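Local coordinates for GRAM domain-containing protein 1A (Mus musculus, PDB 6GQF) that carries cholesterol non-vesicularly from the plasma membrane to the endoplasmic reticulum, the piece described here being its sterol-binding VASt (ASTER) domain, at residues R72-V77 / T97-N102; V93-I98 / S110-Q115. All blocks are in the same frame, centred on the assembly; numbering follows the deposited sequence.

Contact 1: R72-V77 / T97-N102; sequences RKFTDV and TIPISN. With HC3 (25-hydroxycholesterol), chain E.
Thr97 N donates to Thr75 O at 2.8 Å, and Thr75 N donates back to Thr97 O at 3.0 Å. The two threonines therefore form an antiparallel hydrogen-bonded pair that fixes the loop after helix 63-71 to strand 90-99. Thr97 O also takes a CA-H...O contact from Phe74. On the face of the sheet that carries both threonine side chains, Thr75 OG1 lies against carbon, 3.4 Å from Thr97 CB. The Thr97 hydroxyl, anti to its own carbonyl carbon (chi1 -61°), lies alongside Asp76 and makes a weak hydrogen bond of 3.5 Å from OG1 to Asp76 OD2. Next to this polar pairing sits the apolar one. Ile98 CG2 stands over a face of the Phe74 ring, 3.7 Å from its centroid and 17° off the ring normal, a CH-pi contact; Arg72 CB lies over the rim of the opposite face. Pro99 comes to the edge of the same ring, its CD 3.8 Å from Phe74 CD1, and also leans on the Lys73 carbonyl. In Ile98, chi1 of 66° sets CG1 on a different branch from CG2, and Ile98 CD1, extended beyond it, comes within 3.4 Å of C12 of 25-hydroxycholesterol. One isoleucine thus packs on both the loop and the sterol. Farther along, Asn102 OD1 lies 3.2 Å from the sterol side-chain hydroxyl O2, at best a weak bond. Phe74 also touches Tyr193 of helix 176-202, and Arg72 salt-bridges Asp192 of that helix. Lys73, with positive phi, is the C-prime residue of the Schellman motif ending helix 63-71. From this helix end the chain passes directly into the sheet at the sterol pocket of a VASt domain, a member of the Bet v 1-like superfamily.

Contact 2: V93-I98 / S110-Q115; sequences VLTYTI and SVVETQ. With HC3 (25-hydroxycholesterol), chain E.
Tyr96 CG lies between its backbone N and carbonyl carbon (chi1 38°), and Glu113 CG is anti to its own N (chi1 -177°) with the chain extended beyond; these torsions start both side chains out on one face of the hairpin, where the phenol and the carboxylate meet. Tyr96 OH donates to Glu113 OE1 at 2.7 Å, approaching from above the carboxylate plane, with ring and carboxylate turned 86° to each other. The ring leans obliquely across Val111, whose CG1 is 3.5 Å from Tyr96 CE1 and whose carbonyl oxygen lies over one ring face. Tyr96 OH also comes within 3.2 Å of the sterol carbon C3, and the ring meets Phe74 at nearly parallel planes. Val111 CG2, the other branch, lies 3.7 Å from Ile98 CD1, the two side chains crossing at about a right angle. Leu94 runs alongside Glu113, and its CD1 rests 3.9 Å from Gln115 CD. Two hydrogen-bonded pairs, Leu94 with Glu113 and Tyr96 with Val111, bind the antiparallel strands; among these bonds Leu94 N reaches Glu113 O at 2.7 Å. Val93, Thr95 and Val112 with Thr114 occupy the opposite face, Val93 CG1 packing on Thr114 OG1 at 3.7 Å. An alanine in place of Tyr96 would probably leave Glu113 OE1 without its phenol donor and open a gap beside Val111 CG1 and next to sterol C3. The second carboxylate oxygen is held by its own donors: Gln115 NE2 meets Glu113 OE2 at 3.1 Å, also from above the plane, and Ser131 OG bonds to it too, while Gln115 OE1 pairs with Arg92. The donors on both oxygens would help to stabilise a buried negative charge, although burial works against it, and the carboxylate holds the tyrosine hydroxyl in place near the hydroxylated end of the sterol nucleus.

Overall arrangement
From the N-terminal side, the chain leaves helix 63-71, runs through 72-77 into the short strand 77-79, and comes back along strand 90-99, where contact 1 closes the intervening loop. Strand 90-99 then turns into strand 108-119, and contact 2 closes that hairpin. Neither contact nests inside the other: they interlock, since 93-98 begins within the loop closed by contact 1 while 110-115 lies beyond its end. Thr97 and Ile98 belong to both. Val77 CG2 packs on Tyr96 CB at 3.6 Å, joining them directly. Together they tie the helix end, three neighbouring strands and the bound sterol; the centres of the two contacts are about 11 Å apart.

Contact 1: R72-V77 / T97-N102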
loop_
_atom_site.group_PDB
_atom_site.type_symbol
_atom_site.label_atom_id
_atom_site.label_comp_id
_atom_site.label_asym_id
_atom_site.label_seq_id
_atom_site.Cartn_x
_atom_site.Cartn_y
_atom_site.Cartn_z
ATOM N N ARG A 72 -10.949 7.749 -1.012
ATOM C CA ARG A 72 -10.143 8.177 0.133
ATOM C C ARG A 72 -9.548 9.560 -0.100
ATOM O O ARG A 72 -8.619 9.974 0.596
ATOM C CB ARG A 72 -9.031 7.175 0.421
ATOM C CG ARG A 72 -9.546 5.816 0.801
ATOM C CD ARG A 72 -8.651 5.150 1.817
ATOM N NE ARG A 72 -9.057 5.431 3.198
ATOM C CZ ARG A 72 -8.324 6.072 4.111
ATOM N NH1 ARG A 72 -7.110 6.540 3.831
ATOM N NH2 ARG A 72 -8.817 6.244 5.328
ATOM N N LYS A 73 -10.089 10.258 -1.093
ATOM C CA LYS A 73 -9.783 11.664 -1.336
ATOM C C LYS A 73 -8.328 11.896 -1.743
ATOM O O LYS A 73 -7.654 12.765 -1.195
ATOM C CB LYS A 73 -10.115 12.500 -0.093
ATOM C CG LYS A 73 -11.589 12.486 0.293
ATOM C CD LYS A 73 -11.820 13.054 1.697
ATOM C CE LYS A 73 -11.354 14.508 1.834
ATOM N NZ LYS A 73 -11.572 15.047 3.213
ATOM N N PHE A 74 -7.854 11.120 -2.711
ATOM C CA PHE A 74 -6.509 11.298 -3.248
ATOM C C PHE A 74 -6.577 12.016 -4.588
ATOM O O PHE A 74 -7.335 11.622 -5.474
ATOM C CB PHE A 74 -5.797 9.952 -3.405
ATOM C CG PHE A 74 -5.474 9.275 -2.101
ATOM C CD1 PHE A 74 -5.735 9.890 -0.885
ATOM C CD2 PHE A 74 -4.900 8.018 -2.097
ATOM C CE1 PHE A 74 -5.432 9.256 0.304
ATOM C CE2 PHE A 74 -4.597 7.383 -0.916
ATOM C CZ PHE A 74 -4.861 7.999 0.286
ATOM N N THR A 75 -5.779 13.070 -4.723
ATOM C CA THR A 75 -5.767 13.877 -5.936
ATOM C C THR A 75 -4.430 13.752 -6.662
ATOM O O THR A 75 -3.461 13.225 -6.112
ATOM C CB THR A 75 -6.044 15.360 -5.616
ATOM O OG1 THR A 75 -5.018 15.872 -4.756
ATOM C CG2 THR A 75 -7.397 15.514 -4.933
ATOM N N ASP A 76 -4.396 14.235 -7.900
ATOM C CA ASP A 76 -3.186 14.213 -8.715
ATOM C C ASP A 76 -2.635 12.793 -8.810
ATOM O O ASP A 76 -1.422 12.582 -8.766
ATOM C CB ASP A 76 -2.128 15.167 -8.141
ATOM C CG ASP A 76 -2.572 16.625 -8.170
ATOM O OD1 ASP A 76 -3.170 17.048 -9.182
ATOM O OD2 ASP A 76 -2.323 17.351 -7.180
ATOM N N VAL A 77 -3.534 11.821 -8.934
ATOM C CA VAL A 77 -3.131 10.422 -9.034
ATOM C C VAL A 77 -2.588 10.118 -10.420
ATOM O O VAL A 77 -3.272 10.310 -11.426
ATOM C CB VAL A 77 -4.295 9.463 -8.736
ATOM C CG1 VAL A 77 -3.879 8.013 -8.990
ATOM C CG2 VAL A 77 -4.759 9.632 -7.305
ATOM N N THR A 97 -1.425 13.015 -4.250
ATOM C CA THR A 97 -1.529 13.916 -3.118
ATOM C C THR A 97 -2.582 13.381 -2.163
ATOM O O THR A 97 -3.637 12.915 -2.593
ATOM C CB THR A 97 -1.889 15.335 -3.570
ATOM O OG1 THR A 97 -0.856 15.831 -4.430
ATOM C CG2 THR A 97 -2.065 16.279 -2.371
ATOM N N ILE A 98 -2.283 13.439 -0.869
ATOM C CA ILE A 98 -3.185 12.927 0.154
ATOM C C ILE A 98 -3.550 14.020 1.146
ATOM O O ILE A 98 -2.826 15.006 1.281
ATOM C CB ILE A 98 -2.565 11.741 0.929
ATOM C CG1 ILE A 98 -1.356 12.206 1.757
ATOM C CG2 ILE A 98 -2.193 10.614 -0.038
ATOM C CD1 ILE A 98 -0.741 11.114 2.606
ATOM N N PRO A 99 -4.682 13.848 1.844
ATOM C CA PRO A 99 -5.059 14.735 2.948
ATOM C C PRO A 99 -4.415 14.317 4.270
ATOM O O PRO A 99 -4.247 13.122 4.505
ATOM C CB PRO A 99 -6.579 14.590 3.002
ATOM C CG PRO A 99 -6.839 13.215 2.490
ATOM C CD PRO A 99 -5.771 12.925 1.480
ATOM N N ILE A 100 -4.034 15.292 5.094
ATOM C CA ILE A 100 -3.522 15.033 6.440
ATOM C C ILE A 100 -4.530 15.575 7.450
ATOM O O ILE A 100 -4.945 16.731 7.368
ATOM C CB ILE A 100 -2.129 15.676 6.672
ATOM C CG1 ILE A 100 -1.021 14.793 6.091
ATOM C CG2 ILE A 100 -1.835 15.865 8.162
ATOM C CD1 ILE A 100 -0.992 14.725 4.596
ATOM N N SER A 101 -4.916 14.725 8.398
ATOM C CA SER A 101 -5.940 15.062 9.384
ATOM C C SER A 101 -5.332 15.364 10.755
ATOM O O SER A 101 -5.813 16.246 11.465
ATOM C CB SER A 101 -6.948 13.916 9.499
ATOM O OG SER A 101 -7.466 13.566 8.226
ATOM N N ASN A 102 -4.287 14.626 11.127
ATOM C CA ASN A 102 -3.618 14.839 12.411
ATOM C C ASN A 102 -3.114 16.274 12.529
ATOM O O ASN A 102 -2.306 16.725 11.716
ATOM C CB ASN A 102 -2.456 13.843 12.620
ATOM C CG ASN A 102 -1.702 13.507 11.334
ATOM O OD1 ASN A 102 -0.778 14.221 10.936
ATOM N ND2 ASN A 102 -2.072 12.394 10.701
HETATM C C18 HC3 E . -0.071 7.663 6.909
HETATM C C13 HC3 E . 0.966 8.259 5.951
HETATM C C12 HC3 E . 0.195 8.820 4.889
HETATM C C11 HC3 E . -0.573 7.699 3.979
HETATM C C9 HC3 E . 0.363 6.608 3.467
HETATM C C10 HC3 E . -0.398 5.495 2.559
HETATM C C19 HC3 E . -1.701 5.146 3.241
HETATM C C1 HC3 E . -0.749 6.101 1.200
HETATM C C2 HC3 E . -1.397 5.098 0.276
HETATM C C3 HC3 E . -0.571 3.867 0.085
HETATM O O1 HC3 E . -1.290 2.912 -0.695
HETATM C C4 HC3 E . -0.196 3.223 1.417
HETATM C C5 HC3 E . 0.390 4.258 2.373
HETATM C C6 HC3 E . 1.425 3.779 3.567
HETATM C C7 HC3 E . 2.177 4.853 4.256
HETATM C C8 HC3 E . 1.116 6.012 4.650
HETATM C C14 HC3 E . 1.836 7.093 5.416
HETATM C C15 HC3 E . 2.802 6.682 6.641
HETATM C C16 HC3 E . 2.936 8.145 7.534
HETATM C C17 HC3 E . 2.015 9.175 6.850
HETATM C C20 HC3 E . 1.328 10.107 7.729
HETATM C C21 HC3 E . 1.169 11.447 6.951
HETATM C C22 HC3 E . 1.961 10.371 9.139
HETATM C C23 HC3 E . 2.534 11.749 9.364
HETATM C C24 HC3 E . 3.319 11.645 10.651
HETATM C C25 HC3 E . 3.554 13.017 11.233
HETATM C C26 HC3 E . 4.457 12.850 12.430
HETATM C C27 HC3 E . 4.228 13.898 10.200
HETATM O O2 HC3 E . 2.323 13.571 11.635
#

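Contact 2: V93-I98 / S110-Q115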
loop_
_atom_site.group_PDB
_atom_site.type_symbol
_atom_site.label_atom_id
_atom_site.label_comp_id
_atom_site.label_asym_id
_atom_site.label_seq_id
_atom_site.Cartn_x
_atom_site.Cartn_y
_atom_site.Cartn_z
ATOM N N VAL A 93 5.712 2.844 -10.725
ATOM C CA VAL A 93 5.732 3.896 -9.722
ATOM C C VAL A 93 4.422 4.672 -9.752
ATOM O O VAL A 93 3.828 4.870 -10.814
ATOM C CB VAL A 93 6.916 4.868 -9.930
ATOM C CG1 VAL A 93 8.213 4.237 -9.456
ATOM C CG2 VAL A 93 7.027 5.293 -11.393
ATOM N N LEU A 94 3.977 5.091 -8.572
ATOM C CA LEU A 94 2.749 5.864 -8.418
ATOM C C LEU A 94 3.067 7.175 -7.732
ATOM O O LEU A 94 4.062 7.285 -7.016
ATOM C CB LEU A 94 1.705 5.100 -7.595
ATOM C CG LEU A 94 1.269 3.713 -8.070
ATOM C CD1 LEU A 94 2.305 2.627 -7.760
ATOM C CD2 LEU A 94 -0.076 3.368 -7.453
ATOM N N THR A 95 2.217 8.170 -7.943
ATOM C CA THR A 95 2.290 9.383 -7.158
ATOM C C THR A 95 0.890 9.924 -6.963
ATOM O O THR A 95 0.032 9.774 -7.833
ATOM C CB THR A 95 3.185 10.451 -7.812
ATOM O OG1 THR A 95 3.207 11.621 -6.985
ATOM C CG2 THR A 95 2.681 10.820 -9.203
ATOM N N TYR A 96 0.652 10.534 -5.809
ATOM C CA TYR A 96 -0.636 11.145 -5.529
ATOM C C TYR A 96 -0.539 12.027 -4.303
ATOM O O TYR A 96 0.327 11.831 -3.445
ATOM C CB TYR A 96 -1.721 10.080 -5.337
ATOM C CG TYR A 96 -1.256 8.857 -4.591
ATOM C CD1 TYR A 96 -0.980 8.907 -3.232
ATOM C CD2 TYR A 96 -1.094 7.650 -5.249
ATOM C CE1 TYR A 96 -0.546 7.786 -2.552
ATOM C CE2 TYR A 96 -0.665 6.526 -4.583
ATOM C CZ TYR A 96 -0.393 6.597 -3.234
ATOM O OH TYR A 96 0.035 5.471 -2.570
ATOM N N THR A 97 -1.425 13.015 -4.250
ATOM C CA THR A 97 -1.529 13.916 -3.118
ATOM C C THR A 97 -2.582 13.381 -2.163
ATOM O O THR A 97 -3.637 12.915 -2.593
ATOM C CB THR A 97 -1.889 15.335 -3.570
ATOM O OG1 THR A 97 -0.856 15.831 -4.430
ATOM C CG2 THR A 97 -2.065 16.279 -2.371
ATOM N N ILE A 98 -2.283 13.439 -0.869
ATOM C CA ILE A 98 -3.185 12.927 0.154
ATOM C C ILE A 98 -3.550 14.020 1.146
ATOM O O ILE A 98 -2.826 15.006 1.281
ATOM C CB ILE A 98 -2.565 11.741 0.929
ATOM C CG1 ILE A 98 -1.356 12.206 1.757
ATOM C CG2 ILE A 98 -2.193 10.614 -0.038
ATOM C CD1 ILE A 98 -0.741 11.114 2.606
ATOM N N SER A 110 2.395 14.960 -0.604
ATOM C CA SER A 110 2.601 14.147 -1.797
ATOM C C SER A 110 3.164 12.793 -1.395
ATOM O O SER A 110 3.872 12.680 -0.394
ATOM C CB SER A 110 3.545 14.841 -2.783
ATOM O OG SER A 110 2.962 16.019 -3.309
ATOM N N VAL A 111 2.844 11.773 -2.185
ATOM C CA VAL A 111 3.294 10.416 -1.916
ATOM C C VAL A 111 3.785 9.757 -3.188
ATOM O O VAL A 111 2.993 9.449 -4.071
ATOM C CB VAL A 111 2.167 9.554 -1.317
ATOM C CG1 VAL A 111 2.615 8.098 -1.173
ATOM C CG2 VAL A 111 1.725 10.115 0.021
ATOM N N VAL A 112 5.090 9.532 -3.271
ATOM C CA VAL A 112 5.654 8.741 -4.350
ATOM C C VAL A 112 5.756 7.303 -3.882
ATOM O O VAL A 112 6.283 7.040 -2.803
ATOM C CB VAL A 112 7.029 9.251 -4.771
ATOM C CG1 VAL A 112 7.659 8.322 -5.808
ATOM C CG2 VAL A 112 6.909 10.653 -5.315
ATOM N N GLU A 113 5.248 6.382 -4.694
ATOM C CA GLU A 113 5.244 4.965 -4.349
ATOM C C GLU A 113 5.894 4.135 -5.450
ATOM O O GLU A 113 5.740 4.432 -6.632
ATOM C CB GLU A 113 3.810 4.479 -4.095
ATOM C CG GLU A 113 3.704 3.017 -3.657
ATOM C CD GLU A 113 2.273 2.575 -3.420
ATOM O OE1 GLU A 113 1.352 3.376 -3.686
ATOM O OE2 GLU A 113 2.068 1.426 -2.969
ATOM N N THR A 114 6.622 3.100 -5.042
ATOM C CA THR A 114 7.266 2.171 -5.966
ATOM C C THR A 114 6.822 0.742 -5.675
ATOM O O THR A 114 6.937 0.276 -4.543
ATOM C CB THR A 114 8.794 2.253 -5.862
ATOM O OG1 THR A 114 9.201 3.621 -5.936
ATOM C CG2 THR A 114 9.455 1.474 -6.978
ATOM N N GLN A 115 6.325 0.052 -6.697
ATOM C CA GLN A 115 5.840 -1.316 -6.536
ATOM C C GLN A 115 6.603 -2.298 -7.414
ATOM O O GLN A 115 6.795 -2.050 -8.600
ATOM C CB GLN A 115 4.347 -1.392 -6.855
ATOM C CG GLN A 115 3.473 -0.667 -5.853
ATOM C CD GLN A 115 2.000 -0.899 -6.101
ATOM O OE1 GLN A 115 1.602 -1.314 -7.190
ATOM N NE2 GLN A 115 1.179 -0.640 -5.090
HETATM C C18 HC3 E . -0.071 7.663 6.909
HETATM C C13 HC3 E . 0.966 8.259 5.951
HETATM C C12 HC3 E . 0.195 8.820 4.889
HETATM C C11 HC3 E . -0.573 7.699 3.979
HETATM C C9 HC3 E . 0.363 6.608 3.467
HETATM C C10 HC3 E . -0.398 5.495 2.559
HETATM C C19 HC3 E . -1.701 5.146 3.241
HETATM C C1 HC3 E . -0.749 6.101 1.200
HETATM C C2 HC3 E . -1.397 5.098 0.276
HETATM C C3 HC3 E . -0.571 3.867 0.085
HETATM O O1 HC3 E . -1.290 2.912 -0.695
HETATM C C4 HC3 E . -0.196 3.223 1.417
HETATM C C5 HC3 E . 0.390 4.258 2.373
HETATM C C6 HC3 E . 1.425 3.779 3.567
HETATM C C7 HC3 E . 2.177 4.853 4.256
HETATM C C8 HC3 E . 1.116 6.012 4.650
HETATM C C14 HC3 E . 1.836 7.093 5.416
HETATM C C15 HC3 E . 2.802 6.682 6.641
HETATM C C16 HC3 E . 2.936 8.145 7.534
HETATM C C17 HC3 E . 2.015 9.175 6.850
HETATM C C20 HC3 E . 1.328 10.107 7.729
HETATM C C21 HC3 E . 1.169 11.447 6.951
HETATM C C22 HC3 E . 1.961 10.371 9.139
HETATM C C23 HC3 E . 2.534 11.749 9.364
HETATM C C24 HC3 E . 3.319 11.645 10.651
HETATM C C25 HC3 E . 3.554 13.017 11.233
HETATM C C26 HC3 E . 4.457 12.850 12.430
HETATM C C27 HC3 E . 4.228 13.898 10.200
HETATM O O2 HC3 E . 2.323 13.571 11.635
#